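Synaptic vesicle membrane protein VAT-1 homolog-like (Homo sapiens, PDB 4A27) probably acts as an oxidoreductase of the quinone oxidoreductase branch of the zinc-containing alcohol dehydrogenase family and may bind zinc. Local coordinates at residues F127-E136 with L292-L300; V312-V322 with I335-P346. All coordinates share one frame; numbering follows the deposited sequence.

Contact 1: residues F127-E136 with L292-L300. With EDO (1,2-ethanediol), chain E.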
loop_
_atom_site.group_PDB
_atom_site.type_symbol
_atom_site.label_atom_id
_atom_site.label_comp_id
_atom_site.label_asym_id
_atom_site.label_seq_id
_atom_site.Cartn_x
_atom_site.Cartn_y
_atom_site.Cartn_z
ATOM N N PHE A 127 7.809 4.741 -17.553
ATOM C CA PHE A 127 7.553 3.342 -17.283
ATOM C C PHE A 127 7.994 2.906 -15.883
ATOM O O PHE A 127 7.319 2.073 -15.260
ATOM C CB PHE A 127 8.106 2.421 -18.370
ATOM C CG PHE A 127 7.226 2.363 -19.591
ATOM C CD1 PHE A 127 7.267 3.383 -20.540
ATOM C CD2 PHE A 127 6.322 1.315 -19.764
ATOM C CE1 PHE A 127 6.407 3.365 -21.648
ATOM C CE2 PHE A 127 5.462 1.282 -20.880
ATOM C CZ PHE A 127 5.522 2.318 -21.821
ATOM N N VAL A 128 9.084 3.472 -15.356
ATOM C CA VAL A 128 9.479 3.131 -14.001
ATOM C C VAL A 128 8.411 3.692 -13.034
ATOM O O VAL A 128 8.034 3.043 -12.083
ATOM C CB VAL A 128 10.922 3.642 -13.632
ATOM C CG1 VAL A 128 11.211 3.433 -12.196
ATOM C CG2 VAL A 128 12.014 2.924 -14.481
ATOM N N THR A 129 7.915 4.894 -13.283
ATOM C CA THR A 129 6.904 5.465 -12.398
ATOM C C THR A 129 5.682 4.552 -12.351
ATOM O O THR A 129 5.162 4.206 -11.297
ATOM C CB THR A 129 6.528 6.882 -12.879
ATOM O OG1 THR A 129 7.673 7.716 -12.754
ATOM C CG2 THR A 129 5.349 7.488 -12.100
ATOM N N ALA A 130 5.215 4.194 -13.520
ATOM C CA ALA A 130 4.061 3.333 -13.682
ATOM C C ALA A 130 4.264 2.020 -12.960
ATOM O O ALA A 130 3.415 1.565 -12.211
ATOM C CB ALA A 130 3.822 3.089 -15.183
ATOM N N TYR A 131 5.428 1.434 -13.130
ATOM C CA TYR A 131 5.671 0.114 -12.594
ATOM C C TYR A 131 5.722 0.189 -11.071
ATOM O O TYR A 131 5.118 -0.646 -10.352
ATOM C CB TYR A 131 6.984 -0.459 -13.137
ATOM C CG TYR A 131 7.162 -1.886 -12.827
ATOM C CD1 TYR A 131 7.638 -2.309 -11.600
ATOM C CD2 TYR A 131 6.801 -2.855 -13.754
ATOM C CE1 TYR A 131 7.761 -3.681 -11.312
ATOM C CE2 TYR A 131 6.928 -4.179 -13.470
ATOM C CZ TYR A 131 7.409 -4.599 -12.242
ATOM O OH TYR A 131 7.552 -5.976 -12.006
ATOM N N VAL A 132 6.417 1.200 -10.567
ATOM C CA VAL A 132 6.629 1.264 -9.153
ATOM C C VAL A 132 5.306 1.524 -8.445
ATOM O O VAL A 132 5.046 0.937 -7.367
ATOM C CB VAL A 132 7.708 2.273 -8.757
ATOM C CG1 VAL A 132 7.775 2.331 -7.265
ATOM C CG2 VAL A 132 9.082 1.858 -9.319
ATOM N N MET A 133 4.468 2.380 -9.031
ATOM C CA MET A 133 3.175 2.657 -8.416
ATOM C C MET A 133 2.279 1.441 -8.351
ATOM O O MET A 133 1.582 1.244 -7.352
ATOM C CB MET A 133 2.464 3.791 -9.127
ATOM C CG MET A 133 3.166 5.136 -8.975
ATOM S SD MET A 133 2.152 6.543 -9.579
ATOM C CE MET A 133 1.926 5.967 -11.301
ATOM N N LEU A 134 2.231 0.686 -9.447
ATOM C CA LEU A 134 1.311 -0.403 -9.560
ATOM C C LEU A 134 1.729 -1.613 -8.761
ATOM O O LEU A 134 0.861 -2.315 -8.235
ATOM C CB LEU A 134 1.153 -0.850 -11.017
ATOM C CG LEU A 134 0.356 0.056 -11.964
ATOM C CD1 LEU A 134 0.517 -0.471 -13.453
ATOM C CD2 LEU A 134 -1.148 0.222 -11.478
ATOM N N PHE A 135 3.038 -1.891 -8.696
ATOM C CA PHE A 135 3.500 -3.127 -8.121
ATOM C C PHE A 135 4.323 -2.988 -6.847
ATOM O O PHE A 135 4.419 -3.947 -6.116
ATOM C CB PHE A 135 4.293 -3.941 -9.146
ATOM C CG PHE A 135 3.535 -4.231 -10.392
ATOM C CD1 PHE A 135 2.490 -5.165 -10.381
ATOM C CD2 PHE A 135 3.883 -3.628 -11.605
ATOM C CE1 PHE A 135 1.764 -5.459 -11.570
ATOM C CE2 PHE A 135 3.180 -3.923 -12.796
ATOM C CZ PHE A 135 2.112 -4.840 -12.763
ATOM N N GLU A 136 4.876 -1.807 -6.559
ATOM C CA GLU A 136 5.591 -1.594 -5.314
ATOM C C GLU A 136 4.778 -0.772 -4.307
ATOM O O GLU A 136 4.737 -1.141 -3.159
ATOM C CB GLU A 136 6.948 -1.017 -5.579
ATOM C CG GLU A 136 7.853 -1.982 -6.377
ATOM C CD GLU A 136 8.359 -3.180 -5.544
ATOM O OE1 GLU A 136 8.240 -3.138 -4.305
ATOM O OE2 GLU A 136 8.869 -4.166 -6.128
ATOM N N LEU A 292 16.966 -0.901 -6.313
ATOM C CA LEU A 292 15.570 -1.245 -6.565
ATOM C C LEU A 292 15.150 -0.867 -7.983
ATOM O O LEU A 292 14.543 -1.683 -8.705
ATOM C CB LEU A 292 14.670 -0.518 -5.558
ATOM C CG LEU A 292 13.170 -0.705 -5.825
ATOM C CD1 LEU A 292 12.778 -2.202 -5.728
ATOM C CD2 LEU A 292 12.390 0.152 -4.872
ATOM N N ILE A 293 15.462 0.373 -8.375
ATOM C CA ILE A 293 15.021 0.898 -9.666
ATOM C C ILE A 293 15.620 0.062 -10.787
ATOM O O ILE A 293 14.955 -0.207 -11.781
ATOM C CB ILE A 293 15.287 2.395 -9.813
ATOM C CG1 ILE A 293 14.382 3.189 -8.845
ATOM C CG2 ILE A 293 15.157 2.889 -11.311
ATOM C CD1 ILE A 293 12.849 2.830 -8.928
ATOM N N ARG A 294 16.831 -0.424 -10.597
ATOM C CA ARG A 294 17.480 -1.257 -11.606
ATOM C C ARG A 294 16.727 -2.554 -11.785
ATOM O O ARG A 294 16.590 -3.038 -12.925
ATOM C CB ARG A 294 18.945 -1.536 -11.252
ATOM C CG ARG A 294 19.709 -2.381 -12.297
ATOM C CD ARG A 294 21.254 -2.290 -12.143
ATOM N NE ARG A 294 21.654 -0.891 -12.261
ATOM C CZ ARG A 294 21.967 -0.264 -13.398
ATOM N NH1 ARG A 294 22.052 -0.902 -14.549
ATOM N NH2 ARG A 294 22.235 1.019 -13.374
ATOM N N GLY A 295 16.278 -3.139 -10.670
ATOM C CA GLY A 295 15.347 -4.264 -10.714
ATOM C C GLY A 295 14.096 -3.995 -11.534
ATOM O O GLY A 295 13.744 -4.783 -12.406
ATOM N N VAL A 296 13.435 -2.862 -11.275
ATOM C CA VAL A 296 12.288 -2.444 -12.094
ATOM C C VAL A 296 12.639 -2.305 -13.571
ATOM O O VAL A 296 11.957 -2.868 -14.435
ATOM C CB VAL A 296 11.713 -1.112 -11.564
ATOM C CG1 VAL A 296 10.661 -0.495 -12.537
ATOM C CG2 VAL A 296 11.154 -1.353 -10.155
ATOM N N VAL A 297 13.744 -1.635 -13.880
ATOM C CA VAL A 297 14.139 -1.452 -15.302
ATOM C C VAL A 297 14.415 -2.778 -16.014
ATOM O O VAL A 297 14.058 -2.964 -17.182
ATOM C CB VAL A 297 15.337 -0.547 -15.446
ATOM C CG1 VAL A 297 15.882 -0.616 -16.869
ATOM C CG2 VAL A 297 14.985 0.901 -15.065
ATOM N N GLU A 298 15.024 -3.711 -15.300
ATOM C CA GLU A 298 15.306 -5.020 -15.882
ATOM C C GLU A 298 14.031 -5.753 -16.231
ATOM O O GLU A 298 13.899 -6.303 -17.340
ATOM C CB GLU A 298 16.165 -5.870 -14.938
ATOM C CG GLU A 298 17.606 -5.396 -14.846
ATOM C CD GLU A 298 18.468 -6.232 -13.859
ATOM O OE1 GLU A 298 17.970 -7.233 -13.292
ATOM O OE2 GLU A 298 19.652 -5.887 -13.655
ATOM N N LYS A 299 13.054 -5.721 -15.330
ATOM C CA LYS A 299 11.751 -6.278 -15.657
ATOM C C LYS A 299 11.065 -5.473 -16.797
ATOM O O LYS A 299 10.491 -6.065 -17.696
ATOM C CB LYS A 299 10.835 -6.325 -14.423
ATOM C CG LYS A 299 11.343 -7.227 -13.274
ATOM C CD LYS A 299 10.441 -7.050 -12.008
ATOM C CE LYS A 299 11.132 -7.375 -10.672
ATOM N NZ LYS A 299 10.755 -6.399 -9.576
ATOM N N LEU A 300 11.095 -4.136 -16.766
ATOM C CA LEU A 300 10.535 -3.351 -17.917
ATOM C C LEU A 300 11.188 -3.778 -19.261
ATOM O O LEU A 300 10.499 -3.931 -20.270
ATOM C CB LEU A 300 10.675 -1.858 -17.708
ATOM C CG LEU A 300 9.827 -1.277 -16.581
ATOM C CD1 LEU A 300 10.199 0.138 -16.264
ATOM C CD2 LEU A 300 8.265 -1.342 -16.996
HETATM C C1 EDO E . 22.913 -1.579 -9.146
HETATM O O1 EDO E . 22.425 -0.596 -10.085
HETATM C C2 EDO E . 22.837 -0.689 -7.949
HETATM O O2 EDO E . 22.291 0.397 -8.706
#
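Helices 127-136 and 292-300 cross steeply, their N-to-C directions 105° apart and their axes 9.9 Å apart at the closest, with Val128 and Val296 bringing the backbones nearest. Val128 is the knob of a knobs-into-holes contact, set among Ile293, Val296, Val297 and Leu300. Its two methyls divide the work: CG1 meets Ile293 CD1 at 3.7 Å, whereas CG2 lies 3.6 Å from Val297 CG2 and also touches Leu300. One turn on, Val132 CG2 touches both Ile293 CD1 and Val296 CG2. Tyr131 flanks this core. With CG anti to the backbone N (chi1 -169°), its ring runs past Val296 and Leu300 in the opposite sense to their side chains; CD1 approaches Val296 CG1 to 3.6 Å and CD2 meets Leu300 CD2, while Phe135 CD2 sits 3.5 Å above the centre of one ring face. Lys299 crosses the phenol end nearly at a right angle, its CD 3.1 Å from Tyr131 OH. Exchanging Tyr131 for an alanine would probably open a gap beside Val296 and Leu300, and leave Lys299 without the phenol end it crosses and Phe135 without the ring face it covers. Glu136 OE2 and Lys299 NZ stay 4.5 Å apart, too far for a salt bridge; Glu136 instead pairs with Arg141 of the second subunit. Cohesion between these helices therefore comes from interlocked aliphatic and aromatic shapes, with the charged groups set to one side.

Contact 2: residues V312-V322 with I335-P346. With EDO (1,2-ethanediol), chain D.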
loop_
_atom_site.group_PDB
_atom_site.type_symbol
_atom_site.label_atom_id
_atom_site.label_comp_id
_atom_site.label_asym_id
_atom_site.label_seq_id
_atom_site.Cartn_x
_atom_site.Cartn_y
_atom_site.Cartn_z
ATOM N N VAL A 312 4.946 5.306 -26.135
ATOM C CA VAL A 312 4.117 6.030 -27.101
ATOM C C VAL A 312 4.758 7.395 -27.176
ATOM O O VAL A 312 4.852 8.079 -26.155
ATOM C CB VAL A 312 2.668 6.205 -26.619
ATOM C CG1 VAL A 312 1.872 7.169 -27.551
ATOM C CG2 VAL A 312 1.919 4.841 -26.580
ATOM N N VAL A 313 5.263 7.755 -28.356
ATOM C CA VAL A 313 5.980 9.004 -28.575
ATOM C C VAL A 313 5.034 9.996 -29.264
ATOM O O VAL A 313 4.485 9.719 -30.304
ATOM C CB VAL A 313 7.242 8.802 -29.391
ATOM C CG1 VAL A 313 7.950 10.150 -29.611
ATOM C CG2 VAL A 313 8.210 7.804 -28.683
ATOM N N ASP A 314 4.826 11.150 -28.659
ATOM C CA ASP A 314 3.904 12.135 -29.244
ATOM C C ASP A 314 4.545 12.907 -30.417
ATOM O O ASP A 314 3.914 13.109 -31.459
ATOM C CB ASP A 314 3.514 13.131 -28.178
ATOM C CG ASP A 314 2.628 14.251 -28.720
ATOM O OD1 ASP A 314 1.453 14.000 -28.992
ATOM O OD2 ASP A 314 3.106 15.373 -28.861
ATOM N N SER A 315 5.785 13.348 -30.220
ATOM C CA SER A 315 6.429 14.296 -31.128
ATOM C C SER A 315 7.915 14.469 -30.801
ATOM O O SER A 315 8.331 14.277 -29.679
ATOM C CB SER A 315 5.724 15.648 -31.036
ATOM O OG SER A 315 5.643 16.028 -29.676
ATOM N N LEU A 316 8.682 14.821 -31.817
ATOM C CA LEU A 316 10.110 15.069 -31.728
ATOM C C LEU A 316 10.358 16.532 -31.984
ATOM O O LEU A 316 9.789 17.084 -32.903
ATOM C CB LEU A 316 10.807 14.262 -32.811
ATOM C CG LEU A 316 10.615 12.749 -32.744
ATOM C CD1 LEU A 316 11.292 12.114 -33.995
ATOM C CD2 LEU A 316 11.139 12.131 -31.481
ATOM N N TRP A 317 11.229 17.135 -31.185
ATOM C CA TRP A 317 11.541 18.525 -31.258
ATOM C C TRP A 317 13.029 18.782 -31.343
ATOM O O TRP A 317 13.830 18.118 -30.662
ATOM C CB TRP A 317 11.000 19.192 -29.983
ATOM C CG TRP A 317 9.565 18.956 -29.803
ATOM C CD1 TRP A 317 8.978 17.830 -29.272
ATOM C CD2 TRP A 317 8.507 19.794 -30.238
ATOM N NE1 TRP A 317 7.619 17.948 -29.322
ATOM C CE2 TRP A 317 7.299 19.143 -29.914
ATOM C CE3 TRP A 317 8.454 21.035 -30.875
ATOM C CZ2 TRP A 317 6.047 19.712 -30.181
ATOM C CZ3 TRP A 317 7.224 21.600 -31.146
ATOM C CH2 TRP A 317 6.027 20.948 -30.771
ATOM N N ALA A 318 13.392 19.811 -32.118
ATOM C CA ALA A 318 14.778 20.298 -32.176
ATOM C C ALA A 318 15.155 20.920 -30.829
ATOM O O ALA A 318 14.281 21.336 -30.074
ATOM C CB ALA A 318 14.926 21.383 -33.308
ATOM N N LEU A 319 16.445 20.994 -30.525
ATOM C CA LEU A 319 16.887 21.704 -29.314
ATOM C C LEU A 319 16.412 23.156 -29.292
ATOM O O LEU A 319 16.110 23.696 -28.231
ATOM C CB LEU A 319 18.406 21.687 -29.165
ATOM C CG LEU A 319 19.139 20.469 -28.622
ATOM C CD1 LEU A 319 20.571 20.872 -28.571
ATOM C CD2 LEU A 319 18.669 20.063 -27.222
ATOM N N GLU A 320 16.346 23.784 -30.462
ATOM C CA GLU A 320 15.850 25.156 -30.604
ATOM C C GLU A 320 14.364 25.268 -30.291
ATOM O O GLU A 320 13.856 26.382 -30.134
ATOM C CB GLU A 320 16.060 25.676 -32.040
ATOM C CG GLU A 320 17.473 26.134 -32.415
ATOM C CD GLU A 320 18.432 25.006 -32.766
ATOM O OE1 GLU A 320 18.040 23.818 -32.707
ATOM O OE2 GLU A 320 19.606 25.312 -33.082
ATOM N N GLU A 321 13.649 24.140 -30.262
ATOM C CA GLU A 321 12.177 24.167 -30.174
ATOM C C GLU A 321 11.651 23.806 -28.779
ATOM O O GLU A 321 10.479 23.486 -28.627
ATOM C CB GLU A 321 11.568 23.238 -31.242
ATOM C CG GLU A 321 11.734 23.736 -32.705
ATOM C CD GLU A 321 11.532 22.652 -33.781
ATOM O OE1 GLU A 321 11.605 21.423 -33.475
ATOM O OE2 GLU A 321 11.333 23.037 -34.966
ATOM N N VAL A 322 12.513 23.858 -27.764
ATOM C CA VAL A 322 12.125 23.449 -26.408
ATOM C C VAL A 322 10.970 24.282 -25.810
ATOM O O VAL A 322 10.123 23.740 -25.082
ATOM C CB VAL A 322 13.349 23.404 -25.447
ATOM C CG1 VAL A 322 12.956 22.854 -24.081
ATOM C CG2 VAL A 322 14.402 22.522 -26.000
ATOM N N ILE A 335 -0.370 13.230 -26.878
ATOM C CA ILE A 335 -0.660 11.832 -26.587
ATOM C C ILE A 335 0.687 11.082 -26.469
ATOM O O ILE A 335 1.336 10.797 -27.466
ATOM C CB ILE A 335 -1.521 11.194 -27.707
ATOM C CG1 ILE A 335 -2.906 11.807 -27.685
ATOM C CG2 ILE A 335 -1.680 9.679 -27.521
ATOM C CD1 ILE A 335 -3.779 11.439 -28.900
ATOM N N GLY A 336 1.092 10.751 -25.257
ATOM C CA GLY A 336 2.417 10.154 -25.068
ATOM C C GLY A 336 3.488 11.214 -24.901
ATOM O O GLY A 336 3.209 12.390 -24.651
ATOM N N LYS A 337 4.723 10.788 -25.059
ATOM C CA LYS A 337 5.887 11.544 -24.596
ATOM C C LYS A 337 6.401 12.547 -25.608
ATOM O O LYS A 337 6.383 12.277 -26.787
ATOM C CB LYS A 337 7.027 10.539 -24.370
ATOM C CG LYS A 337 8.237 11.115 -23.685
ATOM C CD LYS A 337 8.202 10.894 -22.209
ATOM C CE LYS A 337 9.338 11.610 -21.474
ATOM N NZ LYS A 337 9.387 11.312 -20.027
ATOM N N LEU A 338 6.877 13.689 -25.152
ATOM C CA LEU A 338 7.539 14.629 -26.048
ATOM C C LEU A 338 9.025 14.404 -25.880
ATOM O O LEU A 338 9.505 14.278 -24.769
ATOM C CB LEU A 338 7.187 16.089 -25.697
ATOM C CG LEU A 338 5.729 16.468 -25.954
ATOM C CD1 LEU A 338 4.806 15.729 -24.969
ATOM C CD2 LEU A 338 5.589 17.976 -25.881
ATOM N N ILE A 339 9.751 14.382 -26.984
ATOM C CA ILE A 339 11.152 14.101 -26.980
ATOM C C ILE A 339 11.937 15.180 -27.673
ATOM O O ILE A 339 11.561 15.633 -28.738
ATOM C CB ILE A 339 11.440 12.818 -27.792
ATOM C CG1 ILE A 339 10.891 11.622 -27.040
ATOM C CG2 ILE A 339 12.943 12.690 -28.036
ATOM C CD1 ILE A 339 11.407 11.553 -25.597
ATOM N N LEU A 340 13.040 15.596 -27.042
ATOM C CA LEU A 340 13.979 16.511 -27.675
ATOM C C LEU A 340 14.952 15.635 -28.456
ATOM O O LEU A 340 15.645 14.803 -27.864
ATOM C CB LEU A 340 14.767 17.270 -26.636
ATOM C CG LEU A 340 13.994 18.225 -25.733
ATOM C CD1 LEU A 340 14.986 19.178 -25.045
ATOM C CD2 LEU A 340 12.938 18.983 -26.548
ATOM N N ASP A 341 14.977 15.804 -29.757
ATOM C CA ASP A 341 15.819 14.995 -30.635
ATOM C C ASP A 341 17.015 15.870 -31.085
ATOM O O ASP A 341 16.851 16.797 -31.877
ATOM C CB ASP A 341 14.962 14.547 -31.816
ATOM C CG ASP A 341 15.690 13.668 -32.767
ATOM O OD1 ASP A 341 16.924 13.826 -32.884
ATOM O OD2 ASP A 341 15.009 12.864 -33.433
ATOM N N VAL A 342 18.200 15.587 -30.551
ATOM C CA VAL A 342 19.383 16.452 -30.759
ATOM C C VAL A 342 19.752 16.640 -32.272
ATOM O O VAL A 342 20.151 17.718 -32.663
ATOM C CB VAL A 342 20.607 15.933 -29.967
ATOM C CG1 VAL A 342 21.842 16.747 -30.290
ATOM C CG2 VAL A 342 20.286 15.899 -28.481
ATOM N N GLU A 343 19.578 15.606 -33.100
ATOM C CA GLU A 343 19.916 15.711 -34.544
ATOM C C GLU A 343 18.755 16.188 -35.423
ATOM O O GLU A 343 18.869 16.230 -36.645
ATOM C CB GLU A 343 20.462 14.372 -35.052
ATOM C CG GLU A 343 21.835 14.037 -34.418
ATOM C CD GLU A 343 22.455 12.711 -34.883
ATOM O OE1 GLU A 343 21.891 12.018 -35.762
ATOM O OE2 GLU A 343 23.518 12.348 -34.345
ATOM N N LYS A 344 17.635 16.585 -34.817
ATOM C CA LYS A 344 16.518 17.113 -35.625
ATOM C C LYS A 344 16.727 18.577 -35.999
ATOM O O LYS A 344 17.040 19.421 -35.154
ATOM C CB LYS A 344 15.165 16.893 -34.943
ATOM C CG LYS A 344 13.964 17.359 -35.781
ATOM C CD LYS A 344 12.638 16.810 -35.264
ATOM C CE LYS A 344 11.475 17.322 -36.109
ATOM N NZ LYS A 344 11.038 18.619 -35.559
ATOM N N THR A 345 16.579 18.878 -37.290
ATOM C CA THR A 345 16.680 20.242 -37.730
ATOM C C THR A 345 15.419 20.976 -37.374
ATOM O O THR A 345 14.346 20.412 -37.583
ATOM C CB THR A 345 16.745 20.343 -39.273
ATOM O OG1 THR A 345 17.550 19.281 -39.814
ATOM C CG2 THR A 345 17.285 21.733 -39.669
ATOM N N PRO A 346 15.532 22.251 -36.935
ATOM C CA PRO A 346 14.337 23.111 -36.752
ATOM C C PRO A 346 13.779 23.628 -38.070
ATOM O O PRO A 346 14.573 23.941 -38.969
ATOM C CB PRO A 346 14.861 24.292 -35.923
ATOM C CG PRO A 346 16.331 24.336 -36.166
ATOM C CD PRO A 346 16.770 22.919 -36.479
HETATM C C1 EDO D . 25.370 14.501 -33.022
HETATM O O1 EDO D . 25.119 13.479 -32.035
HETATM C C2 EDO D . 25.338 15.914 -32.414
HETATM O O2 EDO D . 26.184 15.973 -31.246
HETATM O O HOH W 1 18.333 19.806 -32.751
#
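Ile335 opens the second segment by donating its backbone N to Asp314 OD1 at 2.9 Å, reaching the carboxylate from 52° above its plane. Asp314 CG stands anti to the backbone N (chi1 176°), which carries the carboxylate toward Ile335; the other oxygen, OD2, accepts from Ser315 OG and forms a salt bridge with Arg328. Gly336 follows, its CA against Val312 O at a point where a CB would collide with that oxygen. Lys337 pairs in parallel with Val313, giving its N to Val312 O and taking Asp314 N on its O, while its ammonium turns away to Glu67 and Asn43. The register then slips by one residue, a beta bulge, before Leu338 pairs with Ser315. Leu338 lies alongside Trp317, its CD2 4.0 Å from Trp317 NE1, which donates to Ser315 OG at 2.8 Å, the OG lying 25° out of the indole plane. Ile339 gives its N to Ser315 O and receives Trp317 N on its O, nearly in line with the carbonyl, and packs its CB 3.8 Å from Leu316 CD2. Leu340 places CD1 3.5 Å from Val322 CG2 and CD2 against Trp317 CB. Asp341 N binds Trp317 O at 2.7 Å, and a type I turn then leads to Lys344, whose NZ makes a salt bridge with Glu321 OE1 (3.5 Å) and a weak bond to Leu316 O. Glu321 OE1 also accepts from Ala318 N. Finally Pro346 covers Ala318, CB to CB. Parallel strands 313-317 and 337-341, joined through helix 322-330, form a beta-alpha-beta unit, whose second strand also pairs with strand 32-42 of the GroES-like domain.

The two contacts illustrate how chemistry follows position. Contact 1 is a buried junction of helices 124-137 and 290-305, far apart in sequence, and relies on apolar shape. Contact 2 is only partly buried, on the opposite side of the chain's centre, and joins near neighbours in sequence through backbone hydrogen bonds, supplemented by carboxylates and a lysine that bond across it. They share no element, yet helix 290-305 is followed in the chain, after a loop, by strand 313-317, and Lys337 touches Met125 and Asn126 of helix 124-137. Their centres lie 25 Å apart, their nearest atoms about 5 Å. The second subunit reaches contact 1 alone, through Arg141 and Leu231.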